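Aquaporin AqpM (Methanothermobacter marburgensis str. Marburg, PDB 2F2B) forms a membrane channel that lets water cross rapidly in either direction under osmotic gradients and also passes some glycerol. Local coordinates at residues A[82-87]-A[228-233]; A[148-153]-A[195-200]. All coordinates share one frame; numbering follows the deposited sequence.

Contact 1: A[82-87]-A[228-233]; sequences NPAVTI and GPIVGA
The first turn of helix 83-91, at A84, meets the N-terminal half of helix 224-243, at I230, with their CA atoms 4.7 Å apart. The axes of 83-87 and 228-233 cross at -33°, with N-to-C directions running roughly the same way, and come within 8.5 Å of each other. No hydrogen bond links the two segments, so the interface rests on van der Waals contact. The methyl of A84 points at the partner helix and lies over the P229 backbone, its CB 3.7 Å from P229 O, while it also touches the P229 ring at CB. One turn further along, the A233 methyl returns the approach: its CB sits 3.3 Å from A84 O. The short side chains of A84 and A233 are consistent with so close a backbone approach. A84 ends the first Asn-Pro-Ala motif, whose half-membrane helix is one of the two that together help line the aquaporin pore. N82 occupies the N-cap of this helix, and its OD1 accepts from A84 N at 2.9 Å, with the donor 37° out of the carbonyl plane. Away from the motif, I87 and I230 cross each other obliquely and meet tip to tip, CD1 of I87 lying 3.6 Å from CD1 of I230. Both have CG1 anti to the carbonyl carbon (chi1 -68° in I87), and their CG2 methyls also face each other, 4.0 Å apart.

Contact 2: A[148-153]-A[195-200]; sequences LAEVVG and GSSLNP
OE1 of E150 is gripped by two groups, the backbone N-H of S197 and the hydroxyl of S194, which also bonds S196 N. The bond from S197 N to OE1 is 2.9 Å long, with an N-H...O angle of 149°. The other carboxylate oxygen, OE2, accepts from L198 N at 2.7 Å, and this bond is straighter, at 161°. Toward these two consecutive N-H groups each oxygen uses its syn lone pair, the one on the side of the other oxygen, so the donors engage the carboxylate as a bidentate pair, which fixes its rotation. The glutamate reaches the loop because its chain bends at chi2 (-68°), although its CB does not point directly there. Such a buried acidic group would probably be stabilised as a carboxylate by these donors. Beside it, CB of S197 lies 3.7 Å from E150 OE2, while S197 OG bonds T203 OG1 and accepts from N199 N in an ST turn, though the position of that nitrogen is less certain.

A second, van der Waals contact lies one helical turn further on. The absence of a side chain at G153 lets CD2 of L198 rest on the bare backbone, 3.6 Å from G153 C. The segment ends in N199 and P200 of the second Asn-Pro-Ala motif, and the bonds to E150 hold the backbone just before N199. N199 in turn caps helix 200-214, its OD1 accepting from R202 N and, weakly, from A201 N. Around this site, E150 touches Y225 and P229 of helix 224-243, and helix 175-194 packs against S196 and L198 through I186. Another flank of helix 143-166 faces a second subunit, where V152 meets F20 of that neighbouring chain.

In the fold
From the N terminus, the chain first enters contact 1 at 82-87, then passes through helix 100-122 to reach 148-153 on helix 143-166. Contact 2 closes a loop of 41 residues, mostly helix, when 195-200 follows helix 175-194. Only after helix 200-214 does 228-233 complete contact 1, so contact 1, with 140 residues between its segments, encloses contact 2. Contact 1 ties the first half-membrane helix to helix 224-243; contact 2 ties the loop before helix 200-214 to helix 143-166. Their centres lie about 9 Å apart, and a probable hydrogen bond from N82 ND2 to L198 O (2.8 Å) joins them where the two Asn-Pro-Ala motifs meet.

Contact 1: A[82-87]-A[228-233]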
ATOM      1  N   ASN A  82       7.654 -15.731 -15.526  1.00 11.67           N
ATOM      2  CA  ASN A  82       8.264 -16.538 -14.477  1.00 10.80           C
ATOM      3  C   ASN A  82       8.300 -18.003 -14.935  1.00 10.60           C
ATOM      4  O   ASN A  82       7.257 -18.621 -15.113  1.00 11.19           O
ATOM      5  CB  ASN A  82       7.405 -16.422 -13.215  1.00 10.45           C
ATOM      6  CG  ASN A  82       8.003 -17.132 -12.023  1.00 10.45           C
ATOM      7  OD1 ASN A  82       8.814 -18.049 -12.165  1.00 11.19           O
ATOM      8  ND2 ASN A  82       7.589 -16.718 -10.829  1.00 10.75           N
ATOM      9  N   PRO A  83       9.500 -18.571 -15.129  1.00 11.70           N
ATOM     10  CA  PRO A  83       9.608 -19.970 -15.564  1.00 13.20           C
ATOM     11  C   PRO A  83       8.869 -20.947 -14.649  1.00 12.59           C
ATOM     12  O   PRO A  83       8.329 -21.956 -15.111  1.00 12.71           O
ATOM     13  CB  PRO A  83      11.117 -20.212 -15.572  1.00 12.80           C
ATOM     14  CG  PRO A  83      11.658 -18.863 -15.955  1.00 12.69           C
ATOM     15  CD  PRO A  83      10.824 -17.923 -15.108  1.00 11.53           C
ATOM     16  N   ALA A  84       8.847 -20.652 -13.350  1.00 11.70           N
ATOM     17  CA  ALA A  84       8.165 -21.524 -12.399  1.00 12.03           C
ATOM     18  C   ALA A  84       6.648 -21.511 -12.603  1.00 12.72           C
ATOM     19  O   ALA A  84       5.976 -22.520 -12.373  1.00 12.37           O
ATOM     20  CB  ALA A  84       8.512 -21.114 -10.967  1.00 11.26           C
ATOM     21  N   VAL A  85       6.105 -20.371 -13.026  1.00 11.88           N
ATOM     22  CA  VAL A  85       4.669 -20.267 -13.271  1.00 12.81           C
ATOM     23  C   VAL A  85       4.326 -21.033 -14.546  1.00 13.37           C
ATOM     24  O   VAL A  85       3.342 -21.772 -14.596  1.00 13.79           O
ATOM     25  CB  VAL A  85       4.229 -18.790 -13.419  1.00 14.32           C
ATOM     26  CG1 VAL A  85       2.783 -18.713 -13.913  1.00 14.71           C
ATOM     27  CG2 VAL A  85       4.365 -18.082 -12.073  1.00 14.63           C
ATOM     28  N   THR A  86       5.152 -20.858 -15.572  1.00 13.24           N
ATOM     29  CA  THR A  86       4.950 -21.546 -16.847  1.00 13.42           C
ATOM     30  C   THR A  86       4.951 -23.059 -16.619  1.00 14.42           C
ATOM     31  O   THR A  86       4.078 -23.773 -17.118  1.00 15.08           O
ATOM     32  CB  THR A  86       6.063 -21.172 -17.855  1.00 14.08           C
ATOM     33  OG1 THR A  86       6.025 -19.761 -18.104  1.00 12.10           O
ATOM     34  CG2 THR A  86       5.871 -21.912 -19.183  1.00 12.12           C
ATOM     35  N   ILE A  87       5.924 -23.542 -15.852  1.00 14.76           N
ATOM     36  CA  ILE A  87       6.028 -24.969 -15.557  1.00 15.89           C
ATOM     37  C   ILE A  87       4.874 -25.422 -14.661  1.00 16.42           C
ATOM     38  O   ILE A  87       4.327 -26.512 -14.842  1.00 16.18           O
ATOM     39  CB  ILE A  87       7.394 -25.293 -14.899  1.00 15.73           C
ATOM     40  CG1 ILE A  87       8.510 -25.080 -15.930  1.00 16.31           C
ATOM     41  CG2 ILE A  87       7.412 -26.727 -14.372  1.00 17.37           C
ATOM     42  CD1 ILE A  87       9.914 -25.202 -15.377  1.00 16.57           C
ATOM     43  N   GLY A 228      13.818 -24.553  -6.002  1.00 14.38           N
ATOM     44  CA  GLY A 228      12.859 -24.046  -5.033  1.00 14.46           C
ATOM     45  C   GLY A 228      11.558 -23.559  -5.648  1.00 13.71           C
ATOM     46  O   GLY A 228      10.476 -24.058  -5.312  1.00 13.71           O
ATOM     47  N   PRO A 229      11.623 -22.574  -6.554  1.00 13.21           N
ATOM     48  CA  PRO A 229      10.410 -22.051  -7.192  1.00 11.99           C
ATOM     49  C   PRO A 229       9.635 -23.095  -7.993  1.00 13.27           C
ATOM     50  O   PRO A 229       8.409 -23.171  -7.907  1.00 12.57           O
ATOM     51  CB  PRO A 229      10.947 -20.920  -8.069  1.00 13.39           C
ATOM     52  CG  PRO A 229      12.114 -20.414  -7.262  1.00 13.19           C
ATOM     53  CD  PRO A 229      12.781 -21.710  -6.844  1.00 12.56           C
ATOM     54  N   ILE A 230      10.339 -23.907  -8.770  1.00 12.65           N
ATOM     55  CA  ILE A 230       9.650 -24.914  -9.565  1.00 14.24           C
ATOM     56  C   ILE A 230       8.924 -25.929  -8.685  1.00 14.04           C
ATOM     57  O   ILE A 230       7.777 -26.281  -8.958  1.00 14.09           O
ATOM     58  CB  ILE A 230      10.632 -25.631 -10.526  1.00 15.26           C
ATOM     59  CG1 ILE A 230      11.130 -24.633 -11.577  1.00 17.72           C
ATOM     60  CG2 ILE A 230       9.939 -26.803 -11.211  1.00 17.62           C
ATOM     61  CD1 ILE A 230      12.164 -25.197 -12.544  1.00 18.93           C
ATOM     62  N   VAL A 231       9.577 -26.385  -7.621  1.00 14.37           N
ATOM     63  CA  VAL A 231       8.952 -27.347  -6.716  1.00 14.90           C
ATOM     64  C   VAL A 231       7.734 -26.726  -6.033  1.00 14.83           C
ATOM     65  O   VAL A 231       6.667 -27.338  -5.965  1.00 14.51           O
ATOM     66  CB  VAL A 231       9.950 -27.830  -5.642  1.00 15.34           C
ATOM     67  CG1 VAL A 231       9.222 -28.623  -4.565  1.00 15.72           C
ATOM     68  CG2 VAL A 231      11.031 -28.691  -6.297  1.00 16.58           C
ATOM     69  N   GLY A 232       7.897 -25.509  -5.523  1.00 14.60           N
ATOM     70  CA  GLY A 232       6.785 -24.846  -4.866  1.00 13.60           C
ATOM     71  C   GLY A 232       5.611 -24.631  -5.805  1.00 13.03           C
ATOM     72  O   GLY A 232       4.461 -24.849  -5.428  1.00 14.13           O
ATOM     73  N   ALA A 233       5.893 -24.208  -7.034  1.00 12.42           N
ATOM     74  CA  ALA A 233       4.834 -23.959  -8.005  1.00 12.86           C
ATOM     75  C   ALA A 233       4.070 -25.228  -8.375  1.00 13.15           C
ATOM     76  O   ALA A 233       2.842 -25.237  -8.391  1.00 14.05           O
ATOM     77  CB  ALA A 233       5.415 -23.313  -9.267  1.00 12.12           C
TER

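Contact 2: A[148-153]-A[195-200]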
ATOM      1  N   LEU A 148      14.017 -23.915   1.251  1.00 13.91           N
ATOM      2  CA  LEU A 148      12.704 -24.067   1.871  1.00 14.28           C
ATOM      3  C   LEU A 148      11.898 -22.776   1.742  1.00 14.32           C
ATOM      4  O   LEU A 148      10.698 -22.812   1.486  1.00 14.31           O
ATOM      5  CB  LEU A 148      12.851 -24.457   3.350  1.00 14.66           C
ATOM      6  CG  LEU A 148      11.556 -24.680   4.144  1.00 15.68           C
ATOM      7  CD1 LEU A 148      10.710 -25.758   3.487  1.00 16.51           C
ATOM      8  CD2 LEU A 148      11.903 -25.074   5.579  1.00 18.32           C
ATOM      9  N   ALA A 149      12.562 -21.636   1.912  1.00 13.40           N
ATOM     10  CA  ALA A 149      11.891 -20.342   1.799  1.00 13.75           C
ATOM     11  C   ALA A 149      11.321 -20.146   0.395  1.00 13.58           C
ATOM     12  O   ALA A 149      10.178 -19.708   0.233  1.00 13.53           O
ATOM     13  CB  ALA A 149      12.868 -19.212   2.131  1.00 12.66           C
ATOM     14  N   GLU A 150      12.113 -20.476  -0.621  1.00 12.50           N
ATOM     15  CA  GLU A 150      11.662 -20.329  -2.002  1.00 10.99           C
ATOM     16  C   GLU A 150      10.496 -21.270  -2.315  1.00 11.23           C
ATOM     17  O   GLU A 150       9.589 -20.913  -3.066  1.00 10.92           O
ATOM     18  CB  GLU A 150      12.827 -20.564  -2.968  1.00 13.44           C
ATOM     19  CG  GLU A 150      13.890 -19.462  -2.904  1.00 14.04           C
ATOM     20  CD  GLU A 150      13.393 -18.119  -3.439  1.00 15.85           C
ATOM     21  OE1 GLU A 150      13.838 -17.062  -2.930  1.00 15.17           O
ATOM     22  OE2 GLU A 150      12.568 -18.118  -4.378  1.00 16.27           O
ATOM     23  N   VAL A 151      10.509 -22.470  -1.744  1.00  9.90           N
ATOM     24  CA  VAL A 151       9.409 -23.401  -1.977  1.00 10.88           C
ATOM     25  C   VAL A 151       8.106 -22.857  -1.385  1.00 11.10           C
ATOM     26  O   VAL A 151       7.076 -22.821  -2.064  1.00 12.39           O
ATOM     27  CB  VAL A 151       9.686 -24.793  -1.351  1.00 11.99           C
ATOM     28  CG1 VAL A 151       8.426 -25.665  -1.437  1.00 12.19           C
ATOM     29  CG2 VAL A 151      10.828 -25.473  -2.084  1.00 12.81           C
ATOM     30  N   VAL A 152       8.148 -22.436  -0.122  1.00 10.04           N
ATOM     31  CA  VAL A 152       6.947 -21.918   0.539  1.00 11.22           C
ATOM     32  C   VAL A 152       6.457 -20.636  -0.132  1.00  9.65           C
ATOM     33  O   VAL A 152       5.260 -20.468  -0.379  1.00  9.61           O
ATOM     34  CB  VAL A 152       7.208 -21.652   2.043  1.00 11.54           C
ATOM     35  CG1 VAL A 152       5.929 -21.138   2.716  1.00 12.84           C
ATOM     36  CG2 VAL A 152       7.674 -22.939   2.723  1.00 12.36           C
ATOM     37  N   GLY A 153       7.384 -19.735  -0.432  1.00 10.37           N
ATOM     38  CA  GLY A 153       7.010 -18.491  -1.082  1.00 11.04           C
ATOM     39  C   GLY A 153       6.383 -18.704  -2.450  1.00 11.16           C
ATOM     40  O   GLY A 153       5.353 -18.112  -2.768  1.00  9.74           O
ATOM     41  N   GLY A 195      16.078 -13.653  -0.269  1.00 12.82           N
ATOM     42  CA  GLY A 195      16.019 -12.630  -1.297  1.00 12.29           C
ATOM     43  C   GLY A 195      14.641 -12.694  -1.936  1.00 11.65           C
ATOM     44  O   GLY A 195      14.254 -11.809  -2.697  1.00 12.39           O
ATOM     45  N   SER A 196      13.908 -13.760  -1.623  1.00 11.15           N
ATOM     46  CA  SER A 196      12.547 -13.981  -2.123  1.00 11.70           C
ATOM     47  C   SER A 196      12.403 -13.827  -3.634  1.00 11.41           C
ATOM     48  O   SER A 196      11.662 -12.965  -4.118  1.00 10.76           O
ATOM     49  CB  SER A 196      11.569 -13.036  -1.417  1.00 11.20           C
ATOM     50  OG  SER A 196      10.232 -13.299  -1.818  1.00 11.17           O
ATOM     51  N   SER A 197      13.107 -14.675  -4.376  1.00 10.28           N
ATOM     52  CA  SER A 197      13.067 -14.653  -5.836  1.00 11.07           C
ATOM     53  C   SER A 197      11.744 -15.149  -6.416  1.00 11.08           C
ATOM     54  O   SER A 197      11.094 -14.437  -7.185  1.00 11.39           O
ATOM     55  CB  SER A 197      14.197 -15.516  -6.400  1.00 12.04           C
ATOM     56  OG  SER A 197      13.956 -15.801  -7.765  1.00 13.10           O
ATOM     57  N   LEU A 198      11.377 -16.381  -6.057  1.00 10.96           N
ATOM     58  CA  LEU A 198      10.147 -17.032  -6.524  1.00 10.70           C
ATOM     59  C   LEU A 198      10.146 -17.141  -8.041  1.00 11.66           C
ATOM     60  O   LEU A 198       9.145 -17.543  -8.634  1.00 11.66           O
ATOM     61  CB  LEU A 198       8.915 -16.207  -6.125  1.00 12.12           C
ATOM     62  CG  LEU A 198       8.873 -15.509  -4.764  1.00 12.37           C
ATOM     63  CD1 LEU A 198       7.545 -14.748  -4.638  1.00 13.58           C
ATOM     64  CD2 LEU A 198       9.023 -16.534  -3.642  1.00 11.40           C
ATOM     65  N   ASN A 199      11.282 -16.841  -8.661  1.00 12.13           N
ATOM     66  CA  ASN A 199      11.343 -16.765 -10.117  1.00 12.14           C
ATOM     67  C   ASN A 199      12.750 -17.028 -10.670  1.00 11.88           C
ATOM     68  O   ASN A 199      13.650 -16.209 -10.495  1.00 11.01           O
ATOM     69  CB  ASN A 199      10.899 -15.341 -10.466  1.00 11.45           C
ATOM     70  CG  ASN A 199      10.709 -15.110 -11.938  1.00 10.78           C
ATOM     71  OD1 ASN A 199      11.442 -15.639 -12.773  1.00 11.13           O
ATOM     72  ND2 ASN A 199       9.729 -14.278 -12.267  1.00 11.49           N
ATOM     73  N   PRO A 200      12.951 -18.160 -11.369  1.00 10.73           N
ATOM     74  CA  PRO A 200      14.274 -18.472 -11.923  1.00 11.54           C
ATOM     75  C   PRO A 200      14.849 -17.401 -12.859  1.00 11.91           C
ATOM     76  O   PRO A 200      16.059 -17.177 -12.879  1.00 13.42           O
ATOM     77  CB  PRO A 200      14.043 -19.804 -12.639  1.00 11.67           C
ATOM     78  CG  PRO A 200      12.954 -20.442 -11.814  1.00 13.51           C
ATOM     79  CD  PRO A 200      12.012 -19.272 -11.596  1.00 11.27           C
TER